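Long-range contacts in CocE/NonD family hydrolase (Staphylococcus aureus subsp. aureus COL, PDB 3III), which probably hydrolyses ester or amide bonds, pairing a catalytic alpha/beta-hydrolase domain with the non-catalytic C-terminal domain found in X-Pro dipeptidyl-peptidase relatives: residues K187-W192 and T260-C265; E289-V294 and D326-P331; L413-K418 and V490-E495; S420-L425 and W456-H461. All coordinates share one frame; numbering follows the deposited sequence.

Contact 1. Residues K187-W192 and T260-C265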
# COMPACT_ATOMS: atom_id res chain seq x y z
N LYS A 187 -13.96 -12.13 -12.26
CA LYS A 187 -14.69 -12.93 -11.29
C LYS A 187 -14.07 -12.92 -9.88
O LYS A 187 -14.70 -13.39 -8.94
CB LYS A 187 -14.79 -14.40 -11.75
CG LYS A 187 -15.48 -14.59 -13.11
CD LYS A 187 -16.90 -14.05 -13.12
CE LYS A 187 -17.64 -14.30 -14.46
NZ LYS A 187 -18.18 -15.71 -14.43
N ALA A 188 -12.85 -12.37 -9.74
CA ALA A 188 -12.14 -12.32 -8.44
C ALA A 188 -10.94 -11.39 -8.56
O ALA A 188 -10.39 -11.23 -9.68
CB ALA A 188 -11.69 -13.74 -8.04
N MSE A 189 -10.48 -10.83 -7.45
CA MSE A 189 -9.34 -9.92 -7.46
C MSE A 189 -8.54 -10.05 -6.19
O MSE A 189 -9.11 -10.25 -5.09
CB MSE A 189 -9.80 -8.46 -7.63
CG MSE A 189 -10.75 -8.03 -6.55
SE MSE A 189 -11.57 -6.25 -6.89
CE MSE A 189 -9.84 -5.18 -6.84
N ILE A 190 -7.22 -9.93 -6.33
CA ILE A 190 -6.27 -10.01 -5.23
C ILE A 190 -5.34 -8.77 -5.32
O ILE A 190 -4.20 -8.85 -5.85
CB ILE A 190 -5.46 -11.30 -5.24
CG1 ILE A 190 -6.38 -12.54 -5.32
CG2 ILE A 190 -4.55 -11.41 -3.99
CD1 ILE A 190 -5.59 -13.84 -5.44
N PRO A 191 -5.85 -7.60 -4.87
CA PRO A 191 -4.98 -6.43 -4.81
C PRO A 191 -4.07 -6.58 -3.59
O PRO A 191 -4.48 -6.31 -2.44
CB PRO A 191 -5.96 -5.28 -4.64
CG PRO A 191 -7.16 -5.92 -3.98
CD PRO A 191 -7.27 -7.24 -4.61
N TRP A 192 -2.86 -7.07 -3.82
CA TRP A 192 -1.96 -7.39 -2.76
C TRP A 192 -1.06 -6.17 -2.49
O TRP A 192 0.03 -6.06 -3.03
CB TRP A 192 -1.13 -8.64 -3.10
CG TRP A 192 -0.51 -9.24 -1.88
CD1 TRP A 192 0.60 -8.81 -1.22
CD2 TRP A 192 -0.96 -10.41 -1.16
NE1 TRP A 192 0.89 -9.65 -0.17
CE2 TRP A 192 -0.06 -10.61 -0.09
CE3 TRP A 192 -2.02 -11.28 -1.31
CZ2 TRP A 192 -0.20 -11.65 0.85
CZ3 TRP A 192 -2.18 -12.31 -0.40
CH2 TRP A 192 -1.29 -12.48 0.69
N THR A 260 -16.76 -7.05 -7.20
CA THR A 260 -16.04 -8.32 -7.47
C THR A 260 -15.56 -8.99 -6.17
O THR A 260 -15.08 -8.33 -5.28
CB THR A 260 -14.80 -8.01 -8.38
OG1 THR A 260 -15.24 -7.38 -9.60
CG2 THR A 260 -13.96 -9.24 -8.70
N PRO A 261 -15.71 -10.33 -6.07
CA PRO A 261 -15.13 -11.02 -4.94
C PRO A 261 -13.65 -10.66 -4.74
O PRO A 261 -12.86 -10.61 -5.71
CB PRO A 261 -15.25 -12.49 -5.32
CG PRO A 261 -16.49 -12.56 -6.17
CD PRO A 261 -16.47 -11.23 -6.95
N LEU A 262 -13.29 -10.42 -3.50
CA LEU A 262 -12.10 -9.64 -3.15
C LEU A 262 -11.30 -10.24 -2.00
O LEU A 262 -11.84 -10.55 -0.96
CB LEU A 262 -12.59 -8.22 -2.74
CG LEU A 262 -11.61 -7.31 -2.03
CD1 LEU A 262 -10.44 -7.00 -3.00
CD2 LEU A 262 -12.26 -5.98 -1.63
N LEU A 263 -10.01 -10.45 -2.24
CA LEU A 263 -9.00 -10.78 -1.26
C LEU A 263 -7.96 -9.64 -1.25
O LEU A 263 -7.19 -9.50 -2.17
CB LEU A 263 -8.38 -12.16 -1.56
CG LEU A 263 -7.19 -12.55 -0.68
CD1 LEU A 263 -7.54 -12.65 0.83
CD2 LEU A 263 -6.52 -13.88 -1.12
N THR A 264 -7.98 -8.81 -0.20
CA THR A 264 -7.06 -7.72 -0.04
C THR A 264 -5.94 -8.08 0.87
O THR A 264 -6.16 -8.72 1.93
CB THR A 264 -7.80 -6.53 0.60
OG1 THR A 264 -8.94 -6.21 -0.22
CG2 THR A 264 -6.86 -5.29 0.75
N CYS A 265 -4.72 -7.69 0.52
CA CYS A 265 -3.66 -7.67 1.54
C CYS A 265 -3.32 -6.22 1.83
O CYS A 265 -3.12 -5.43 0.89
CB CYS A 265 -2.42 -8.46 1.11
SG CYS A 265 -1.08 -8.23 2.27
O HOH W 1 -4.42 -3.71 -1.35
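Cys265 lies flat against the indole of Trp192, and this is the tight end of two parallel strands in the central sheet of the alpha/beta-hydrolase fold. Cys265 CB sits 3.4 Å from the centroid of the five-membered ring of Trp192, a CH-pi contact, and SG stays over the same ring, coming within 3.4 Å of Trp192 NE1 in a sulfur-aromatic contact. Trp192 CG is anti to its backbone N (chi1 -162°), beside the carbonyl carbon, and from there the indole meets Cys265. A water donates to both Pro191 O and Cys265 O beside the backbone bond from Cys265 N to Pro191 O (3.3 Å). Pro191 has no N-H to give, and Leu263 O instead meets Ile190 CA at 3.2 Å in a CA-H...O contact, with Pro191 CD close by. Midway, Leu263 N reaches Met189 O in a straight bond (3.0 Å, 180°), while Leu262 CD1 packs on the Pro191 ring and against CG of selenomethionine Met189.

The other end is looser. Met189 N still bonds to Pro261 O, but at a bent 136°, and the partly exposed ring of Pro261 merely rests on Lys187 O (CG 3.4 Å away). Buried Ala188 N has no hydrogen-bond partner; Thr260 CG2 lies 3.5 Å from it. The Lys187 amine turns off to Asn162. Helix 170-179 packs on Met189, Pro191 and Thr264, helix 306-319 on Ala188, Ile190 and Trp192, and strands 162-168 and 290-295 continue the sheet beyond each strand of the pair.

Contact 2. Residues E289-V294 and D326-P331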
# COMPACT_ATOMS: atom_id res chain seq x y z
N GLU A 289 -18.59 -10.43 -1.07
CA GLU A 289 -17.68 -11.50 -0.70
C GLU A 289 -16.27 -10.88 -0.69
O GLU A 289 -15.68 -10.70 -1.74
CB GLU A 289 -17.78 -12.62 -1.74
CG GLU A 289 -19.19 -13.22 -1.87
CD GLU A 289 -19.31 -14.35 -2.91
OE1 GLU A 289 -19.52 -14.11 -4.12
OE2 GLU A 289 -19.24 -15.50 -2.51
N LYS A 290 -15.79 -10.50 0.49
CA LYS A 290 -14.50 -9.86 0.60
C LYS A 290 -13.77 -10.28 1.88
O LYS A 290 -14.40 -10.52 2.91
CB LYS A 290 -14.65 -8.35 0.50
CG LYS A 290 -15.55 -7.70 1.54
CD LYS A 290 -15.42 -6.14 1.46
CE LYS A 290 -16.32 -5.46 2.44
NZ LYS A 290 -16.31 -3.92 2.29
N TRP A 291 -12.44 -10.37 1.76
CA TRP A 291 -11.57 -10.78 2.84
C TRP A 291 -10.36 -9.89 2.89
O TRP A 291 -9.89 -9.41 1.86
CB TRP A 291 -11.11 -12.24 2.61
CG TRP A 291 -12.24 -13.21 2.80
CD1 TRP A 291 -12.55 -13.90 3.95
CD2 TRP A 291 -13.23 -13.59 1.83
NE1 TRP A 291 -13.68 -14.65 3.75
CE2 TRP A 291 -14.12 -14.46 2.46
CE3 TRP A 291 -13.46 -13.24 0.50
CZ2 TRP A 291 -15.21 -15.04 1.80
CZ3 TRP A 291 -14.57 -13.84 -0.17
CH2 TRP A 291 -15.42 -14.70 0.49
N LEU A 292 -9.81 -9.74 4.08
CA LEU A 292 -8.62 -8.93 4.27
C LEU A 292 -7.58 -9.72 5.06
O LEU A 292 -7.89 -10.38 6.08
CB LEU A 292 -9.01 -7.65 5.06
CG LEU A 292 -7.91 -6.74 5.58
CD1 LEU A 292 -7.18 -6.14 4.40
CD2 LEU A 292 -8.51 -5.62 6.53
N TYR A 293 -6.34 -9.66 4.60
CA TYR A 293 -5.22 -10.26 5.34
C TYR A 293 -4.20 -9.15 5.63
O TYR A 293 -3.78 -8.46 4.70
CB TYR A 293 -4.58 -11.32 4.46
CG TYR A 293 -3.30 -11.92 4.97
CD1 TYR A 293 -3.30 -12.73 6.07
CD2 TYR A 293 -2.09 -11.63 4.36
CE1 TYR A 293 -2.11 -13.24 6.59
CE2 TYR A 293 -0.90 -12.16 4.83
CZ TYR A 293 -0.91 -12.96 5.93
OH TYR A 293 0.28 -13.42 6.41
N VAL A 294 -3.84 -8.97 6.89
CA VAL A 294 -2.88 -7.94 7.32
C VAL A 294 -1.68 -8.56 8.02
O VAL A 294 -1.83 -9.26 9.02
CB VAL A 294 -3.48 -6.87 8.21
CG1 VAL A 294 -2.55 -5.63 8.32
CG2 VAL A 294 -4.91 -6.41 7.71
N ASP A 326 -13.36 -24.99 0.83
CA ASP A 326 -13.95 -24.38 2.03
C ASP A 326 -13.52 -22.92 2.17
O ASP A 326 -13.40 -22.40 3.29
CB ASP A 326 -13.56 -25.22 3.21
CG ASP A 326 -14.01 -26.64 3.03
OD1 ASP A 326 -15.24 -26.87 2.97
OD2 ASP A 326 -13.16 -27.51 2.80
N TRP A 327 -13.32 -22.25 1.03
CA TRP A 327 -12.75 -20.86 1.10
C TRP A 327 -13.55 -19.94 2.02
O TRP A 327 -12.99 -19.15 2.79
CB TRP A 327 -12.65 -20.17 -0.29
CG TRP A 327 -12.34 -18.76 -0.11
CD1 TRP A 327 -13.21 -17.75 -0.16
CD2 TRP A 327 -11.10 -18.22 0.31
NE1 TRP A 327 -12.59 -16.57 0.19
CE2 TRP A 327 -11.28 -16.84 0.46
CE3 TRP A 327 -9.83 -18.76 0.52
CZ2 TRP A 327 -10.29 -16.00 0.85
CZ3 TRP A 327 -8.83 -17.92 0.92
CH2 TRP A 327 -9.05 -16.54 1.05
N LYS A 328 -14.87 -20.02 1.91
CA LYS A 328 -15.71 -19.10 2.62
C LYS A 328 -15.75 -19.34 4.13
O LYS A 328 -16.35 -18.57 4.85
CB LYS A 328 -17.13 -19.13 2.01
CG LYS A 328 -17.09 -18.66 0.50
CD LYS A 328 -18.42 -18.25 -0.09
CE LYS A 328 -19.05 -17.14 0.69
NZ LYS A 328 -20.21 -16.50 0.00
N ASP A 329 -15.10 -20.40 4.62
CA ASP A 329 -14.87 -20.53 6.06
C ASP A 329 -13.86 -19.49 6.58
O ASP A 329 -13.74 -19.28 7.78
CB ASP A 329 -14.26 -21.92 6.41
CG ASP A 329 -15.22 -23.09 6.26
OD1 ASP A 329 -16.42 -22.89 6.02
OD2 ASP A 329 -14.71 -24.23 6.41
N THR A 330 -13.07 -18.89 5.69
CA THR A 330 -12.06 -17.95 6.08
C THR A 330 -12.68 -16.76 6.80
O THR A 330 -13.62 -16.13 6.27
CB THR A 330 -11.26 -17.44 4.81
OG1 THR A 330 -10.78 -18.56 4.05
CG2 THR A 330 -10.07 -16.52 5.20
N PRO A 331 -12.15 -16.42 7.99
CA PRO A 331 -12.60 -15.22 8.67
C PRO A 331 -12.40 -13.98 7.78
O PRO A 331 -11.41 -13.90 7.04
CB PRO A 331 -11.70 -15.13 9.91
CG PRO A 331 -11.16 -16.46 10.12
CD PRO A 331 -11.08 -17.12 8.73
O HOH W 2 -8.99 -13.01 5.67
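Trp291 and Trp327 form a T-shaped aromatic pair within a beta-alpha-beta crossover: Trp291 is on strand 290-295, and Trp327 lies in a short 3-10 turn after helix 306-319, just before the chain enters the neighbouring parallel strand 333-338. The edge of Trp327 meets a face of Trp291, with the planes at 73° and the two nearest ring centroids 4.3 Å apart. Trp327 NE1 leads, standing over the six-membered ring of Trp291 at nearly equal distances from all six of its atoms (3.4 Å to CZ3). Trp291 also stacks with His332, and Trp327 makes a second edge-to-face contact with Phe315 of the crossover helix, so the pair belongs to a larger aromatic group.

The indole N-H of Trp291 is used at the ring's edge. NE1 donates to Thr330 O at 2.9 Å, with that oxygen close to the indole plane, but the bond is bent (138°) and the donor stands above the carbonyl plane. Pro331 O approaches the same edge at CD1, and a water links it to Leu292 O. Farther out, Lys328 bends at chi3 (58°), and its NZ makes a salt bridge of 2.9 Å with Glu289 OE2, met on its anti side; Tyr319 offers that oxygen a weak further bond. The turn is held from within by Thr330, whose N and OG1 both donate to Trp327 O, the hydroxyl at 2.6 Å and in the carbonyl plane.

Contact 3. Residues L413-K418 and V490-E495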
# COMPACT_ATOMS: atom_id res chain seq x y z
N LEU A 413 -4.37 17.88 18.16
CA LEU A 413 -3.52 18.92 18.75
C LEU A 413 -4.10 20.30 18.59
O LEU A 413 -4.76 20.60 17.59
CB LEU A 413 -2.11 18.91 18.14
CG LEU A 413 -1.33 17.60 18.12
CD1 LEU A 413 -0.11 17.72 17.17
CD2 LEU A 413 -0.93 17.13 19.56
N TRP A 414 -3.83 21.16 19.56
CA TRP A 414 -3.99 22.57 19.39
C TRP A 414 -2.62 23.24 19.17
O TRP A 414 -1.69 23.06 19.95
CB TRP A 414 -4.72 23.18 20.59
CG TRP A 414 -6.12 22.67 20.75
CD1 TRP A 414 -6.51 21.48 21.30
CD2 TRP A 414 -7.32 23.37 20.42
NE1 TRP A 414 -7.88 21.40 21.30
CE2 TRP A 414 -8.40 22.51 20.73
CE3 TRP A 414 -7.58 24.59 19.80
CZ2 TRP A 414 -9.72 22.88 20.53
CZ3 TRP A 414 -8.91 24.96 19.58
CH2 TRP A 414 -9.97 24.10 19.94
N VAL A 415 -2.50 24.00 18.08
CA VAL A 415 -1.20 24.43 17.61
C VAL A 415 -1.24 25.90 17.14
O VAL A 415 -2.32 26.43 16.74
CB VAL A 415 -0.71 23.53 16.45
CG1 VAL A 415 -0.58 22.02 16.84
CG2 VAL A 415 -1.58 23.73 15.19
N SER A 416 -0.08 26.57 17.20
CA SER A 416 0.12 27.88 16.62
C SER A 416 1.58 28.06 16.25
O SER A 416 2.42 27.33 16.70
CB SER A 416 -0.24 29.00 17.59
OG SER A 416 0.74 29.11 18.60
N THR A 417 1.87 29.10 15.46
CA THR A 417 3.21 29.41 15.00
C THR A 417 3.29 30.95 14.86
O THR A 417 2.30 31.64 14.67
CB THR A 417 3.57 28.70 13.65
OG1 THR A 417 4.92 29.02 13.27
CG2 THR A 417 2.62 29.13 12.50
N LYS A 418 4.49 31.47 15.04
CA LYS A 418 4.71 32.88 14.98
C LYS A 418 5.42 33.33 13.73
O LYS A 418 5.17 34.46 13.27
CB LYS A 418 5.52 33.31 16.18
CG LYS A 418 4.77 34.24 17.04
CD LYS A 418 5.52 34.58 18.34
CE LYS A 418 6.79 35.37 18.07
NZ LYS A 418 7.76 35.28 19.23
N VAL A 490 -5.02 26.87 16.52
CA VAL A 490 -6.05 26.10 15.79
C VAL A 490 -6.04 24.61 16.18
O VAL A 490 -4.97 24.07 16.61
CB VAL A 490 -5.90 26.28 14.28
CG1 VAL A 490 -5.96 27.80 13.89
CG2 VAL A 490 -4.62 25.64 13.81
N PRO A 491 -7.22 23.95 16.13
CA PRO A 491 -7.30 22.52 16.40
C PRO A 491 -7.04 21.73 15.13
O PRO A 491 -7.57 22.12 14.08
CB PRO A 491 -8.77 22.32 16.82
CG PRO A 491 -9.48 23.42 16.12
CD PRO A 491 -8.57 24.56 16.08
N VAL A 492 -6.22 20.68 15.23
CA VAL A 492 -5.89 19.79 14.13
C VAL A 492 -6.06 18.37 14.59
O VAL A 492 -5.90 18.06 15.79
CB VAL A 492 -4.47 20.01 13.60
CG1 VAL A 492 -4.29 21.53 13.12
CG2 VAL A 492 -3.44 19.58 14.63
N GLU A 493 -6.40 17.52 13.66
CA GLU A 493 -6.47 16.08 13.90
C GLU A 493 -5.66 15.39 12.85
O GLU A 493 -5.91 15.57 11.64
CB GLU A 493 -7.90 15.59 13.85
CG GLU A 493 -8.71 16.21 14.95
CD GLU A 493 -10.15 15.80 14.96
OE1 GLU A 493 -10.48 14.66 14.58
OE2 GLU A 493 -10.97 16.63 15.41
N ILE A 494 -4.66 14.66 13.32
CA ILE A 494 -3.68 14.01 12.48
C ILE A 494 -4.00 12.53 12.36
O ILE A 494 -4.15 11.83 13.39
CB ILE A 494 -2.26 14.20 13.01
CG1 ILE A 494 -1.95 15.70 13.11
CG2 ILE A 494 -1.21 13.58 12.09
CD1 ILE A 494 -0.52 16.00 13.68
N GLU A 495 -4.13 12.08 11.11
CA GLU A 495 -4.35 10.63 10.78
C GLU A 495 -3.06 9.78 10.99
O GLU A 495 -2.18 9.77 10.14
CB GLU A 495 -4.85 10.51 9.32
CG GLU A 495 -5.17 9.09 8.81
CD GLU A 495 -5.57 9.07 7.34
OE1 GLU A 495 -5.33 10.07 6.64
OE2 GLU A 495 -6.17 8.06 6.86
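Leu413 and Val415 pair with Val492 and Val490 in an antiparallel ladder, where strand 408-417 meets the start of the long strand 490-503 in the C-terminal domain. Four backbone bonds hold it here. Leu413 and Val492 exchange two, both 2.8 Å between N and O; Val415 and Val490 exchange two more, the shorter from Val490 N to Val415 O at 2.7 Å. The axes of the two short segments run at 126°, well short of antiparallel, yet the pairing continues through Ile494 and Leu411.

Between the two hydrogen-bonded pairs lies the non-hydrogen-bonded pair of Trp414 and Pro491, a position in which the missing N-H of proline costs nothing across this ladder. Pro491 CB stands 3.6 Å above the centroid of the six-membered ring of Trp414, almost on its normal (5° off), making a CH-pi contact, while Pro491 CD comes to 3.5 Å from Trp414 CZ3. The indole N-H of Trp414 is taken by Asp551. The C-terminal domain is a beta sandwich, consistent with the galactose-binding-like family it belongs to, and the other face of the ladder is its interior: Val415 CG2 meets Val490 CG2 at 3.8 Å, Leu413 CB touches Val492 CG2, and Leu413 CD1 reaches Ile494 CD1 at 3.9 Å. Across the sandwich, Leu425 of strand 424-432 packs on Val415, Val492 and Ile494, and Leu457 of strand 447-458 on Val492 and Ile494.

Contact 4. Residues S420-L425 and W456-H461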
# COMPACT_ATOMS: atom_id res chain seq x y z
N SER A 420 5.72 31.80 10.61
CA SER A 420 5.27 31.32 9.31
C SER A 420 3.76 31.47 9.30
O SER A 420 3.18 31.72 10.34
CB SER A 420 5.65 29.86 9.16
OG SER A 420 5.57 29.44 7.82
N ASP A 421 3.15 31.31 8.13
CA ASP A 421 1.70 31.29 8.05
C ASP A 421 1.17 29.86 7.83
O ASP A 421 0.03 29.69 7.43
CB ASP A 421 1.21 32.20 6.94
CG ASP A 421 1.57 31.71 5.55
OD1 ASP A 421 2.40 30.76 5.37
OD2 ASP A 421 1.05 32.32 4.62
N ASP A 422 2.01 28.87 8.12
CA ASP A 422 1.63 27.45 7.97
C ASP A 422 2.62 26.59 8.75
O ASP A 422 3.70 27.04 9.16
CB ASP A 422 1.62 27.12 6.48
CG ASP A 422 0.72 25.94 6.12
OD1 ASP A 422 0.27 25.20 7.02
OD2 ASP A 422 0.48 25.75 4.91
N MSE A 423 2.23 25.34 8.99
CA MSE A 423 3.04 24.40 9.72
C MSE A 423 2.95 23.02 9.07
O MSE A 423 1.88 22.59 8.68
CB MSE A 423 2.54 24.28 11.16
CG MSE A 423 2.47 25.60 11.87
SE MSE A 423 1.43 25.44 13.54
CE MSE A 423 2.78 24.45 14.68
N ASP A 424 4.09 22.36 8.95
CA ASP A 424 4.12 20.97 8.60
C ASP A 424 4.39 20.16 9.87
O ASP A 424 5.46 20.27 10.45
CB ASP A 424 5.21 20.71 7.54
CG ASP A 424 4.79 21.21 6.15
OD1 ASP A 424 3.57 21.22 5.89
OD2 ASP A 424 5.66 21.53 5.29
N LEU A 425 3.41 19.30 10.23
CA LEU A 425 3.50 18.51 11.45
C LEU A 425 3.70 17.02 11.08
O LEU A 425 3.01 16.47 10.20
CB LEU A 425 2.23 18.64 12.29
CG LEU A 425 1.76 20.03 12.78
CD1 LEU A 425 0.36 19.95 13.46
CD2 LEU A 425 2.75 20.57 13.73
N TRP A 456 1.03 12.56 9.08
CA TRP A 456 1.48 13.90 8.67
C TRP A 456 0.32 14.87 8.47
O TRP A 456 -0.77 14.48 8.03
CB TRP A 456 2.18 13.82 7.32
CG TRP A 456 3.35 12.91 7.23
CD1 TRP A 456 4.68 13.28 7.31
CD2 TRP A 456 3.35 11.53 6.91
NE1 TRP A 456 5.48 12.20 7.13
CE2 TRP A 456 4.70 11.11 6.86
CE3 TRP A 456 2.34 10.59 6.67
CZ2 TRP A 456 5.07 9.78 6.58
CZ3 TRP A 456 2.70 9.28 6.43
CH2 TRP A 456 4.08 8.89 6.38
N LEU A 457 0.55 16.16 8.72
CA LEU A 457 -0.43 17.14 8.30
C LEU A 457 0.19 18.53 8.07
O LEU A 457 0.91 19.02 8.89
CB LEU A 457 -1.51 17.29 9.36
CG LEU A 457 -2.67 18.25 9.00
CD1 LEU A 457 -3.51 17.67 7.82
CD2 LEU A 457 -3.55 18.56 10.25
N ARG A 458 -0.18 19.16 6.97
CA ARG A 458 0.08 20.58 6.74
C ARG A 458 -1.15 21.31 7.30
O ARG A 458 -2.32 21.04 6.94
CB ARG A 458 0.34 20.83 5.26
CG ARG A 458 0.58 22.31 4.90
CD ARG A 458 1.18 22.43 3.52
NE ARG A 458 2.59 22.06 3.53
CZ ARG A 458 3.39 22.08 2.48
NH1 ARG A 458 2.96 22.45 1.29
NH2 ARG A 458 4.64 21.71 2.63
N VAL A 459 -0.89 22.17 8.28
CA VAL A 459 -1.98 22.74 9.08
C VAL A 459 -2.94 23.62 8.26
O VAL A 459 -4.13 23.66 8.54
CB VAL A 459 -1.38 23.43 10.36
CG1 VAL A 459 -2.43 24.24 11.14
CG2 VAL A 459 -0.72 22.34 11.24
N SER A 460 -2.46 24.29 7.22
CA SER A 460 -3.38 25.00 6.32
C SER A 460 -4.40 24.04 5.62
O SER A 460 -5.45 24.47 5.16
CB SER A 460 -2.64 25.82 5.27
OG SER A 460 -1.97 24.98 4.38
N HIS A 461 -4.11 22.74 5.65
CA HIS A 461 -5.02 21.71 5.11
C HIS A 461 -5.87 21.00 6.15
O HIS A 461 -6.46 19.94 5.87
CB HIS A 461 -4.16 20.68 4.38
CG HIS A 461 -3.55 21.19 3.12
ND1 HIS A 461 -3.57 20.47 1.92
CD2 HIS A 461 -2.93 22.36 2.85
CE1 HIS A 461 -2.96 21.18 0.99
NE2 HIS A 461 -2.57 22.33 1.52
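Arg458 bends at chi3 (-75°), which turns NE toward Asp424, whose CG lies beside its own backbone N; the two side chains run side by side, pointing the same way. The result is a side-on, two-bond salt bridge, NE to OD1 at 2.7 Å and NH2 to OD2 at 2.9 Å. Each oxygen uses its syn lone pair, and the carboxylate and guanidinium planes are only 19° apart.

Asp422 holds CG anti to its backbone N (chi1 -156°), and its carboxylate meets the 3-10 turn at 459-460. Ser460 N donates to OD1 (2.9 Å) and Ser460 OG to OD2 (2.6 Å), both from above the carboxylate plane; Met423 N reaches OD1 from the opposite face. The turn follows directly on strand 447-458: Val459 N still bonds to Met423 O at 2.8 Å, and Leu425 and Leu457 exchange two backbone bonds. On the sandwich-interior side Leu425 CD1 presses on Val459 CG2 at 3.4 Å, tighter than usual for two carbons.

Ile208 of strand 208-209, in the hydrolase part of the chain, touches both Asp424 and Arg458. Asp424 OD2 also accepts from Thr536 and Val537, and Asp422 OD2 bridges to Lys483. With so many donors and positive groups around them, both buried carboxylates are probably ionised, their charges met inside the protein rather than by bulk solvent.

In the fold
Contacts 1 and 2 share the central hydrolase sheet: strands 262-267 and 290-295 are neighbours, joined by backbone bonds such as Trp291 N to Leu262 O. Contact 1 is the buried one, mostly backbone pairing with apolar and sulfur-aromatic packing, whereas contact 2 runs out to a partly exposed loop and adds a surface salt bridge. Contacts 3 and 4 lie about 38 and 36 Å from contact 1, centre to centre, in the C-terminal sandwich. Their own centres are 8 Å apart, one in each facing sheet, with contact 4 nested in the loop closed by contact 3. Aliphatic side chains meet between them, but contact 4 also buries charged groups, which contact 3 does without.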